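Local coordinates for mannosylglycerate hydrolase MGH1-like glycoside hydrolase domain-containing protein (Thermus thermophilus HB8, PDB 4WVC) that probably hydrolyses the compatible solutes mannosylglycerate and glucosylglycerate, releasing glycerate together with mannose or glucose, as a glycosidase of family GH63, at residues F344-Y349 against Y394-T399; G163-P168 against R348-P353; L142-D147 against D220-Y225. All coordinates share one frame; numbering follows the deposited sequence.

Contact 1 of 3, residues F344-Y349 against Y394-T399. With DGY ((2R)-2,3-dihydroxypropanoic acid), chain E.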
loop_
_atom_site.group_PDB
_atom_site.type_symbol
_atom_site.label_atom_id
_atom_site.label_comp_id
_atom_site.label_asym_id
_atom_site.label_seq_id
_atom_site.Cartn_x
_atom_site.Cartn_y
_atom_site.Cartn_z
ATOM N N PHE A 344 29.759 17.087 1.973
ATOM C CA PHE A 344 29.615 17.172 3.447
ATOM C C PHE A 344 30.395 18.350 4.089
ATOM O O PHE A 344 31.598 18.463 3.926
ATOM C CB PHE A 344 30.046 15.839 4.083
ATOM C CG PHE A 344 29.954 15.828 5.574
ATOM C CD1 PHE A 344 28.715 15.980 6.191
ATOM C CD2 PHE A 344 31.090 15.701 6.363
ATOM C CE1 PHE A 344 28.606 15.998 7.562
ATOM C CE2 PHE A 344 30.995 15.729 7.747
ATOM C CZ PHE A 344 29.742 15.859 8.345
ATOM N N GLU A 345 29.691 19.252 4.759
ATOM C CA GLU A 345 30.305 20.383 5.438
ATOM C C GLU A 345 29.712 20.480 6.834
ATOM O O GLU A 345 28.590 20.938 6.979
ATOM C CB GLU A 345 30.051 21.674 4.668
ATOM C CG GLU A 345 30.775 21.743 3.324
ATOM C CD GLU A 345 30.475 23.031 2.591
ATOM O OE1 GLU A 345 29.570 23.025 1.720
ATOM O OE2 GLU A 345 31.125 24.049 2.896
ATOM N N PRO A 346 30.450 20.039 7.857
ATOM C CA PRO A 346 29.812 19.733 9.139
ATOM C C PRO A 346 29.236 20.943 9.887
ATOM O O PRO A 346 28.532 20.743 10.857
ATOM C CB PRO A 346 30.946 19.086 9.950
ATOM C CG PRO A 346 32.219 19.531 9.290
ATOM C CD PRO A 346 31.880 19.680 7.840
ATOM N N GLY A 347 29.563 22.171 9.455
ATOM C CA GLY A 347 29.032 23.396 10.046
ATOM C C GLY A 347 28.122 24.251 9.158
ATOM O O GLY A 347 27.478 25.163 9.665
ATOM N N ARG A 348 28.041 23.957 7.854
ATOM C CA ARG A 348 27.376 24.856 6.882
ATOM C C ARG A 348 25.915 24.483 6.516
ATOM O O ARG A 348 25.624 23.995 5.401
ATOM C CB ARG A 348 28.217 24.978 5.604
ATOM C CG ARG A 348 27.833 26.167 4.717
ATOM C CD ARG A 348 28.628 26.184 3.412
ATOM N NE ARG A 348 30.030 26.604 3.586
ATOM C CZ ARG A 348 30.443 27.867 3.790
ATOM N NH1 ARG A 348 29.591 28.876 3.868
ATOM N NH2 ARG A 348 31.735 28.127 3.908
ATOM N N TYR A 349 25.026 24.746 7.475
ATOM C CA TYR A 349 23.573 24.851 7.263
ATOM C C TYR A 349 22.868 23.503 6.978
ATOM O O TYR A 349 22.627 22.729 7.904
ATOM C CB TYR A 349 23.295 25.918 6.184
ATOM C CG TYR A 349 22.011 26.720 6.294
ATOM C CD1 TYR A 349 21.355 26.871 7.511
ATOM C CD2 TYR A 349 21.508 27.420 5.193
ATOM C CE1 TYR A 349 20.214 27.637 7.625
ATOM C CE2 TYR A 349 20.361 28.202 5.306
ATOM C CZ TYR A 349 19.722 28.312 6.542
ATOM O OH TYR A 349 18.558 29.064 6.726
ATOM N N TYR A 394 21.160 24.483 14.153
ATOM C CA TYR A 394 21.686 23.168 13.787
ATOM C C TYR A 394 22.929 22.850 14.619
ATOM O O TYR A 394 23.393 23.696 15.412
ATOM C CB TYR A 394 21.988 23.080 12.287
ATOM C CG TYR A 394 22.478 24.363 11.645
ATOM C CD1 TYR A 394 21.592 25.387 11.337
ATOM C CD2 TYR A 394 23.817 24.552 11.356
ATOM C CE1 TYR A 394 22.018 26.554 10.752
ATOM C CE2 TYR A 394 24.248 25.713 10.761
ATOM C CZ TYR A 394 23.340 26.716 10.462
ATOM O OH TYR A 394 23.779 27.895 9.892
ATOM N N TYR A 395 23.455 21.632 14.479
ATOM C CA TYR A 395 24.655 21.238 15.231
ATOM C C TYR A 395 25.644 20.414 14.409
ATOM O O TYR A 395 25.249 19.629 13.548
ATOM C CB TYR A 395 24.277 20.429 16.463
ATOM C CG TYR A 395 23.235 21.076 17.361
ATOM C CD1 TYR A 395 21.883 21.073 17.006
ATOM C CD2 TYR A 395 23.591 21.663 18.582
ATOM C CE1 TYR A 395 20.928 21.643 17.834
ATOM C CE2 TYR A 395 22.636 22.237 19.413
ATOM C CZ TYR A 395 21.307 22.216 19.038
ATOM O OH TYR A 395 20.354 22.776 19.852
ATOM N N ASP A 396 26.924 20.594 14.724
ATOM C CA ASP A 396 27.987 19.789 14.162
ATOM C C ASP A 396 27.740 18.312 14.503
ATOM O O ASP A 396 27.552 17.970 15.664
ATOM C CB ASP A 396 29.352 20.254 14.699
ATOM C CG ASP A 396 30.511 19.809 13.830
ATOM O OD1 ASP A 396 30.850 18.615 13.779
ATOM O OD2 ASP A 396 31.074 20.674 13.171
ATOM N N PRO A 397 27.690 17.434 13.488
ATOM C CA PRO A 397 27.475 16.021 13.790
ATOM C C PRO A 397 28.712 15.296 14.324
ATOM O O PRO A 397 28.587 14.224 14.914
ATOM C CB PRO A 397 27.030 15.424 12.443
ATOM C CG PRO A 397 27.579 16.334 11.419
ATOM C CD PRO A 397 27.664 17.707 12.041
ATOM N N LEU A 398 29.883 15.895 14.128
ATOM C CA LEU A 398 31.146 15.321 14.566
ATOM C C LEU A 398 31.432 15.752 15.999
ATOM O O LEU A 398 31.796 14.926 16.835
ATOM C CB LEU A 398 32.291 15.780 13.650
ATOM C CG LEU A 398 32.377 15.153 12.254
ATOM C CD1 LEU A 398 31.136 15.473 11.475
ATOM C CD2 LEU A 398 33.609 15.633 11.478
ATOM N N THR A 399 31.266 17.052 16.263
ATOM C CA THR A 399 31.642 17.640 17.555
ATOM C C THR A 399 30.466 17.993 18.444
ATOM O O THR A 399 30.647 18.107 19.645
ATOM C CB THR A 399 32.516 18.905 17.401
ATOM O OG1 THR A 399 31.733 19.996 16.891
ATOM C CG2 THR A 399 33.708 18.652 16.483
HETATM C C1 DGY E . 16.849 32.355 5.320
HETATM O O1 DGY E . 17.942 31.749 5.545
HETATM O O2 DGY E . 16.755 33.559 4.990
HETATM C C2 DGY E . 15.564 31.600 5.453
HETATM O O3 DGY E . 15.849 30.193 5.509
HETATM C C3 DGY E . 14.654 31.921 4.269
HETATM O O4 DGY E . 13.561 30.992 4.209
#
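The ring of Tyr394 turns in between its own backbone N and carbonyl carbon (chi1 34°), putting one face under the backbone of Tyr349; Phe344, with CG opposite its N (chi1 179°), reaches toward Pro397 and Leu398. Tyr349 CA makes a CH-pi contact with the Tyr394 ring, 3.9 Å from its centroid. The two tyrosine rings meet obliquely, with planes 53° apart and Tyr349 CD1 3.3 Å from Tyr394 CE1. Gly347 O lies at the Tyr394 edge, 3.5 Å from CE2, while the Tyr394 hydroxyl is bonded to the carbonyl of Glu197. Farther along, Phe344 CZ comes edge-on within 3.4 Å of Leu398 CD1 and touches Pro397 CG. Pro346 O receives a CA-H...O contact from Asp396 CA at 3.5 Å. Asp396 OD1 accepts from Leu398 N, an Asx turn, and from Thr399 N, an Asx motif, fixing the loop after strand 394-395. An alanine at Tyr394 is likely to strip Tyr349 CA of the ring face it packs on, leaving a gap beside CD1 and Glu197 O without this hydroxyl partner. Tyr394 thus steadies Tyr349 without hydrogen bonding to it, leaving the Tyr349 hydroxyl for Tyr28 and glycerate (DGY) O1, 3.0 Å away.

Contact 2 of 3, residues G163-P168 against R348-P353; sequences GMDNSP and RYWRGP. With DGY ((2R)-2,3-dihydroxypropanoic acid), chain E.
The Trp350 indole carries the backbone of Gly163 and Met164 on one face: Met164 CA stands 3.3 Å from the centroid of the five-membered ring and almost on its normal, while Met164 CB and CG run on over the six-membered ring. The sulfur arrives obliquely, SD 4.4 Å from the six-ring centroid, a Met-aromatic contact. Asn166 OD1 lies at the indole edge, Trp355 stacks on Trp350, and CD1 of the indole sits over the centre of the Tyr349 ring. Pro168 CG covers one face of the Arg351 guanidinium.

Asn166 bridges the two loops with its amide, which chi1 of 70°, with CG between its own N and carbonyl carbon, sends across to the other loop. OD1 accepts Trp350 N at 3.0 Å, in the carbonyl plane and on a lone pair; ND2 gives a weak bond at 3.3 Å to Arg348 O, the carbonyl that opens the type II' turn from Arg348 to Arg351. Arg351 bends at chi3 and brings NH1 to Asn166 O at 2.8 Å, tilted from the guanidinium plane; Glu345 and Asp171 supply salt bridges to the same group. A water links Ser167 OG with Trp350 O, to which it donates at 2.6 Å.

Asp165 OD2 accepts a bond from O3 of the glycerate at 2.6 Å, and the Tyr349 hydroxyl lies 3.3 Å from Asp165 OD2. The carboxylate stands nearly upright to the Tyr349 ring, their planes 83° apart. Asp165 is probably the proton donor, acting with Glu393 as acceptor. Backbone-directed bonds therefore hold the Asp165 loop against the Tyr349-Trp350 loop, presenting the probable acid to the oxygen that would carry the sugar in the substrate.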
loop_
_atom_site.group_PDB
_atom_site.type_symbol
_atom_site.label_atom_id
_atom_site.label_comp_id
_atom_site.label_asym_id
_atom_site.label_seq_id
_atom_site.Cartn_x
_atom_site.Cartn_y
_atom_site.Cartn_z
ATOM N N GLY A 163 12.804 24.379 2.590
ATOM C CA GLY A 163 13.149 24.644 3.985
ATOM C C GLY A 163 14.596 24.306 4.261
ATOM O O GLY A 163 15.084 24.517 5.370
ATOM N N MET A 164 15.285 23.801 3.244
ATOM C CA MET A 164 16.630 23.258 3.370
ATOM C C MET A 164 17.484 23.920 2.305
ATOM O O MET A 164 17.881 23.300 1.335
ATOM C CB MET A 164 16.605 21.744 3.192
ATOM C CG MET A 164 15.557 21.048 4.040
ATOM S SD MET A 164 15.700 19.258 3.934
ATOM C CE MET A 164 14.373 18.820 5.089
ATOM N N ASP A 165 17.782 25.190 2.567
ATOM C CA ASP A 165 18.117 26.180 1.563
ATOM C C ASP A 165 19.323 25.862 0.714
ATOM O O ASP A 165 19.282 26.068 -0.501
ATOM C CB ASP A 165 18.361 27.539 2.225
ATOM C CG ASP A 165 17.244 27.968 3.134
ATOM O OD1 ASP A 165 16.281 27.182 3.342
ATOM O OD2 ASP A 165 17.362 29.094 3.668
ATOM N N ASN A 166 20.406 25.411 1.338
ATOM C CA ASN A 166 21.628 25.125 0.594
ATOM C C ASN A 166 21.960 23.638 0.551
ATOM O O ASN A 166 23.136 23.243 0.490
ATOM C CB ASN A 166 22.809 25.957 1.117
ATOM C CG ASN A 166 23.274 25.529 2.490
ATOM O OD1 ASN A 166 22.514 24.942 3.253
ATOM N ND2 ASN A 166 24.530 25.813 2.810
ATOM N N SER A 167 20.922 22.808 0.541
ATOM C CA SER A 167 21.121 21.353 0.448
ATOM C C SER A 167 21.946 21.029 -0.786
ATOM O O SER A 167 21.717 21.591 -1.857
ATOM C CB SER A 167 19.791 20.603 0.373
ATOM O OG SER A 167 20.014 19.227 0.143
ATOM N N PRO A 168 22.921 20.126 -0.648
ATOM C CA PRO A 168 23.697 19.841 -1.852
ATOM C C PRO A 168 22.862 19.270 -3.014
ATOM O O PRO A 168 23.305 19.362 -4.143
ATOM C CB PRO A 168 24.747 18.837 -1.366
ATOM C CG PRO A 168 24.864 19.114 0.110
ATOM C CD PRO A 168 23.475 19.462 0.540
ATOM N N ARG A 348 28.041 23.957 7.854
ATOM C CA ARG A 348 27.376 24.856 6.882
ATOM C C ARG A 348 25.915 24.483 6.516
ATOM O O ARG A 348 25.624 23.995 5.401
ATOM C CB ARG A 348 28.217 24.978 5.604
ATOM C CG ARG A 348 27.833 26.167 4.717
ATOM C CD ARG A 348 28.628 26.184 3.412
ATOM N NE ARG A 348 30.030 26.604 3.586
ATOM C CZ ARG A 348 30.443 27.867 3.790
ATOM N NH1 ARG A 348 29.591 28.876 3.868
ATOM N NH2 ARG A 348 31.735 28.127 3.908
ATOM N N TYR A 349 25.026 24.746 7.475
ATOM C CA TYR A 349 23.573 24.851 7.263
ATOM C C TYR A 349 22.868 23.503 6.978
ATOM O O TYR A 349 22.627 22.729 7.904
ATOM C CB TYR A 349 23.295 25.918 6.184
ATOM C CG TYR A 349 22.011 26.720 6.294
ATOM C CD1 TYR A 349 21.355 26.871 7.511
ATOM C CD2 TYR A 349 21.508 27.420 5.193
ATOM C CE1 TYR A 349 20.214 27.637 7.625
ATOM C CE2 TYR A 349 20.361 28.202 5.306
ATOM C CZ TYR A 349 19.722 28.312 6.542
ATOM O OH TYR A 349 18.558 29.064 6.726
ATOM N N TRP A 350 22.528 23.226 5.717
ATOM C CA TRP A 350 21.848 21.972 5.352
ATOM C C TRP A 350 22.789 21.045 4.559
ATOM O O TRP A 350 22.350 20.120 3.885
ATOM C CB TRP A 350 20.574 22.274 4.559
ATOM C CG TRP A 350 19.501 22.881 5.380
ATOM C CD1 TRP A 350 19.198 24.186 5.487
ATOM C CD2 TRP A 350 18.549 22.185 6.174
ATOM N NE1 TRP A 350 18.132 24.378 6.332
ATOM C CE2 TRP A 350 17.713 23.159 6.774
ATOM C CE3 TRP A 350 18.322 20.826 6.454
ATOM C CZ2 TRP A 350 16.680 22.828 7.638
ATOM C CZ3 TRP A 350 17.284 20.501 7.318
ATOM C CH2 TRP A 350 16.477 21.499 7.900
ATOM N N ARG A 351 24.087 21.291 4.660
ATOM C CA ARG A 351 25.074 20.456 3.980
ATOM C C ARG A 351 25.830 19.535 4.955
ATOM O O ARG A 351 26.966 19.109 4.671
ATOM C CB ARG A 351 26.045 21.343 3.176
ATOM C CG ARG A 351 25.356 22.316 2.238
ATOM C CD ARG A 351 26.318 23.314 1.563
ATOM N NE ARG A 351 27.064 22.696 0.467
ATOM C CZ ARG A 351 26.618 22.549 -0.781
ATOM N NH1 ARG A 351 25.409 22.951 -1.134
ATOM N NH2 ARG A 351 27.382 21.963 -1.674
ATOM N N GLY A 352 25.218 19.209 6.093
ATOM C CA GLY A 352 25.847 18.321 7.062
ATOM C C GLY A 352 25.340 18.397 8.479
ATOM O O GLY A 352 25.211 17.370 9.127
ATOM N N PRO A 353 25.088 19.613 8.996
ATOM C CA PRO A 353 24.644 19.728 10.374
ATOM C C PRO A 353 23.396 18.930 10.715
ATOM O O PRO A 353 22.603 18.615 9.845
ATOM C CB PRO A 353 24.370 21.229 10.511
ATOM C CG PRO A 353 25.384 21.848 9.647
ATOM C CD PRO A 353 25.482 20.931 8.461
HETATM C C1 DGY E . 16.849 32.355 5.320
HETATM O O1 DGY E . 17.942 31.749 5.545
HETATM O O2 DGY E . 16.755 33.559 4.990
HETATM C C2 DGY E . 15.564 31.600 5.453
HETATM O O3 DGY E . 15.849 30.193 5.509
HETATM C C3 DGY E . 14.654 31.921 4.269
HETATM O O4 DGY E . 13.561 30.992 4.209
HETATM O O HOH W 1 20.329 18.904 2.801
#

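Contact 3 of 3, residues L142-D147 against D220-Y225; sequences LYHARD and DPREIY
Apolar contact is brief: Ala145 CB meets Pro221 CB at 3.8 Å, where the last turn of helix 121-146 faces the first turn of helix 221-227. The short segments have axes 9.3 Å apart at their closest approach and inclined at 51°. Trp141, one turn earlier on helix 121-146, also touches Pro221.

Aromatic and cationic groups flank this point. With CG opposite its own N (chi1 -176°), the Tyr225 ring reaches the C-terminal end of helix 121-146, CD2 3.8 Å from Ala145 O and CE2 4.0 Å from Arg146 O; its hydroxyl bonds to Gln256 of the second subunit. On the exposed side, His144 points its CE1 at the face of the Arg222 guanidinium, 3.8 Å from NH2, the two planes standing at 89°.

Polar links run through solvent and backbone. A water accepts from Arg146 NE at 2.9 Å and donates to Pro221 O at 3.2 Å, while Arg146 NH1 forms a salt bridge with Glu161. Asp220 is the N-cap of helix 221-227, its OD2 taking Glu223 N at 2.9 Å.

A protonated His144 would probably be disfavoured beside Arg222. The helices are joined by one apolar pair, a ring set against the carbonyl end of helix 121-146, and one water bridge, and Tyr225 carries the junction on to the subunit interface.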
loop_
_atom_site.group_PDB
_atom_site.type_symbol
_atom_site.label_atom_id
_atom_site.label_comp_id
_atom_site.label_asym_id
_atom_site.label_seq_id
_atom_site.Cartn_x
_atom_site.Cartn_y
_atom_site.Cartn_z
ATOM N N LEU A 142 -1.382 24.284 -3.900
ATOM C CA LEU A 142 -0.182 23.501 -4.210
ATOM C C LEU A 142 -0.375 22.703 -5.526
ATOM O O LEU A 142 0.433 22.818 -6.436
ATOM C CB LEU A 142 0.210 22.588 -3.037
ATOM C CG LEU A 142 0.767 23.311 -1.784
ATOM C CD1 LEU A 142 0.738 22.462 -0.520
ATOM C CD2 LEU A 142 2.186 23.769 -2.056
ATOM N N TYR A 143 -1.475 21.963 -5.644
ATOM C CA TYR A 143 -1.712 21.127 -6.815
ATOM C C TYR A 143 -2.027 21.954 -8.074
ATOM O O TYR A 143 -1.593 21.601 -9.174
ATOM C CB TYR A 143 -2.800 20.088 -6.516
ATOM C CG TYR A 143 -2.349 19.088 -5.482
ATOM C CD1 TYR A 143 -1.365 18.147 -5.791
ATOM C CD2 TYR A 143 -2.869 19.096 -4.190
ATOM C CE1 TYR A 143 -0.942 17.205 -4.860
ATOM C CE2 TYR A 143 -2.443 18.172 -3.226
ATOM C CZ TYR A 143 -1.479 17.229 -3.571
ATOM O OH TYR A 143 -1.012 16.320 -2.640
ATOM N N HIS A 144 -2.765 23.050 -7.892
ATOM C CA HIS A 144 -3.051 24.011 -8.970
ATOM C C HIS A 144 -1.751 24.648 -9.519
ATOM O O HIS A 144 -1.448 24.525 -10.692
ATOM C CB HIS A 144 -4.033 25.098 -8.459
ATOM C CG HIS A 144 -4.189 26.266 -9.384
ATOM N ND1 HIS A 144 -4.752 26.160 -10.643
ATOM C CD2 HIS A 144 -3.863 27.573 -9.228
ATOM C CE1 HIS A 144 -4.753 27.346 -11.227
ATOM N NE2 HIS A 144 -4.215 28.218 -10.388
ATOM N N ALA A 145 -0.982 25.282 -8.642
ATOM C CA ALA A 145 0.251 25.970 -9.022
ATOM C C ALA A 145 1.393 25.021 -9.407
ATOM O O ALA A 145 2.168 25.304 -10.323
ATOM C CB ALA A 145 0.698 26.865 -7.872
ATOM N N ARG A 146 1.525 23.910 -8.680
ATOM C CA ARG A 146 2.733 23.112 -8.774
ATOM C C ARG A 146 2.580 21.695 -9.310
ATOM O O ARG A 146 3.567 20.971 -9.375
ATOM C CB ARG A 146 3.453 23.092 -7.415
ATOM C CG ARG A 146 3.644 24.463 -6.768
ATOM C CD ARG A 146 4.420 25.418 -7.658
ATOM N NE ARG A 146 4.648 26.735 -7.051
ATOM C CZ ARG A 146 5.518 26.979 -6.073
ATOM N NH1 ARG A 146 6.258 25.995 -5.550
ATOM N NH2 ARG A 146 5.643 28.212 -5.607
ATOM N N ASP A 147 1.374 21.294 -9.706
ATOM C CA ASP A 147 1.149 19.957 -10.258
ATOM C C ASP A 147 0.153 20.002 -11.406
ATOM O O ASP A 147 -0.907 19.357 -11.361
ATOM C CB ASP A 147 0.643 19.007 -9.155
ATOM C CG ASP A 147 0.645 17.543 -9.595
ATOM O OD1 ASP A 147 1.337 17.192 -10.586
ATOM O OD2 ASP A 147 -0.034 16.728 -8.947
ATOM N N ASP A 220 2.797 34.981 -10.683
ATOM C CA ASP A 220 1.766 34.233 -11.385
ATOM C C ASP A 220 2.091 32.749 -11.367
ATOM O O ASP A 220 3.035 32.325 -12.031
ATOM C CB ASP A 220 1.668 34.682 -12.841
ATOM C CG ASP A 220 0.574 33.962 -13.587
ATOM O OD1 ASP A 220 -0.595 34.142 -13.214
ATOM O OD2 ASP A 220 0.875 33.206 -14.525
ATOM N N PRO A 221 1.281 31.944 -10.652
ATOM C CA PRO A 221 1.554 30.515 -10.588
ATOM C C PRO A 221 1.844 29.855 -11.934
ATOM O O PRO A 221 2.806 29.099 -12.037
ATOM C CB PRO A 221 0.270 29.951 -9.970
ATOM C CG PRO A 221 -0.237 31.054 -9.086
ATOM C CD PRO A 221 0.113 32.320 -9.822
ATOM N N ARG A 222 1.034 30.140 -12.953
ATOM C CA ARG A 222 1.206 29.515 -14.270
ATOM C C ARG A 222 2.566 29.872 -14.891
ATOM O O ARG A 222 3.281 28.991 -15.341
ATOM C CB ARG A 222 0.084 29.917 -15.243
ATOM C CG ARG A 222 -1.343 29.705 -14.722
ATOM C CD ARG A 222 -2.384 29.765 -15.848
ATOM N NE ARG A 222 -3.746 29.456 -15.376
ATOM C CZ ARG A 222 -4.312 28.235 -15.328
ATOM N NH1 ARG A 222 -3.654 27.143 -15.715
ATOM N NH2 ARG A 222 -5.560 28.100 -14.855
ATOM N N GLU A 223 2.916 31.160 -14.916
ATOM C CA GLU A 223 4.196 31.609 -15.509
ATOM C C GLU A 223 5.421 31.182 -14.705
ATOM O O GLU A 223 6.442 30.838 -15.288
ATOM C CB GLU A 223 4.232 33.141 -15.714
ATOM C CG GLU A 223 3.335 33.667 -16.835
ATOM C CD GLU A 223 3.406 32.817 -18.087
ATOM O OE1 GLU A 223 4.519 32.541 -18.549
ATOM O OE2 GLU A 223 2.358 32.393 -18.608
ATOM N N ILE A 224 5.330 31.239 -13.377
ATOM C CA ILE A 224 6.429 30.800 -12.494
ATOM C C ILE A 224 6.779 29.357 -12.841
ATOM O O ILE A 224 7.948 29.022 -12.971
ATOM C CB ILE A 224 6.048 30.830 -10.994
ATOM C CG1 ILE A 224 5.697 32.237 -10.504
ATOM C CG2 ILE A 224 7.183 30.288 -10.141
ATOM C CD1 ILE A 224 6.862 33.154 -10.313
ATOM N N TYR A 225 5.762 28.509 -12.988
ATOM C CA TYR A 225 5.979 27.116 -13.317
ATOM C C TYR A 225 6.618 26.975 -14.693
ATOM O O TYR A 225 7.521 26.158 -14.870
ATOM C CB TYR A 225 4.667 26.303 -13.267
ATOM C CG TYR A 225 4.871 24.821 -13.521
ATOM C CD1 TYR A 225 4.991 24.317 -14.818
ATOM C CD2 TYR A 225 4.971 23.924 -12.462
ATOM C CE1 TYR A 225 5.201 22.967 -15.055
ATOM C CE2 TYR A 225 5.178 22.564 -12.689
ATOM C CZ TYR A 225 5.293 22.095 -13.982
ATOM O OH TYR A 225 5.487 20.758 -14.212
HETATM O O HOH W 2 3.698 28.621 -9.008
#

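Contacts 1 and 2 adjoin, sharing Arg348 and Tyr349, and the Glu345-Arg351 salt bridge ties them together; both border the glycerate pocket of the (α/α)6-barrel domain expected of this family. Contact 2 is the more buried and polar, with side-chain amide and guanidinium groups gripping main-chain atoms between two loops. Contact 1 packs mainly through rings and aliphatic carbons, running from the buried tyrosines to the exposed Leu398. Contact 3 lies on the opposite side of the chain's centre from contact 1, their centres about 34 Å apart, and joins two helices rather than loops. Like contact 1 only partly buried, it has the smallest buried area of the three and reaches another subunit through Tyr225.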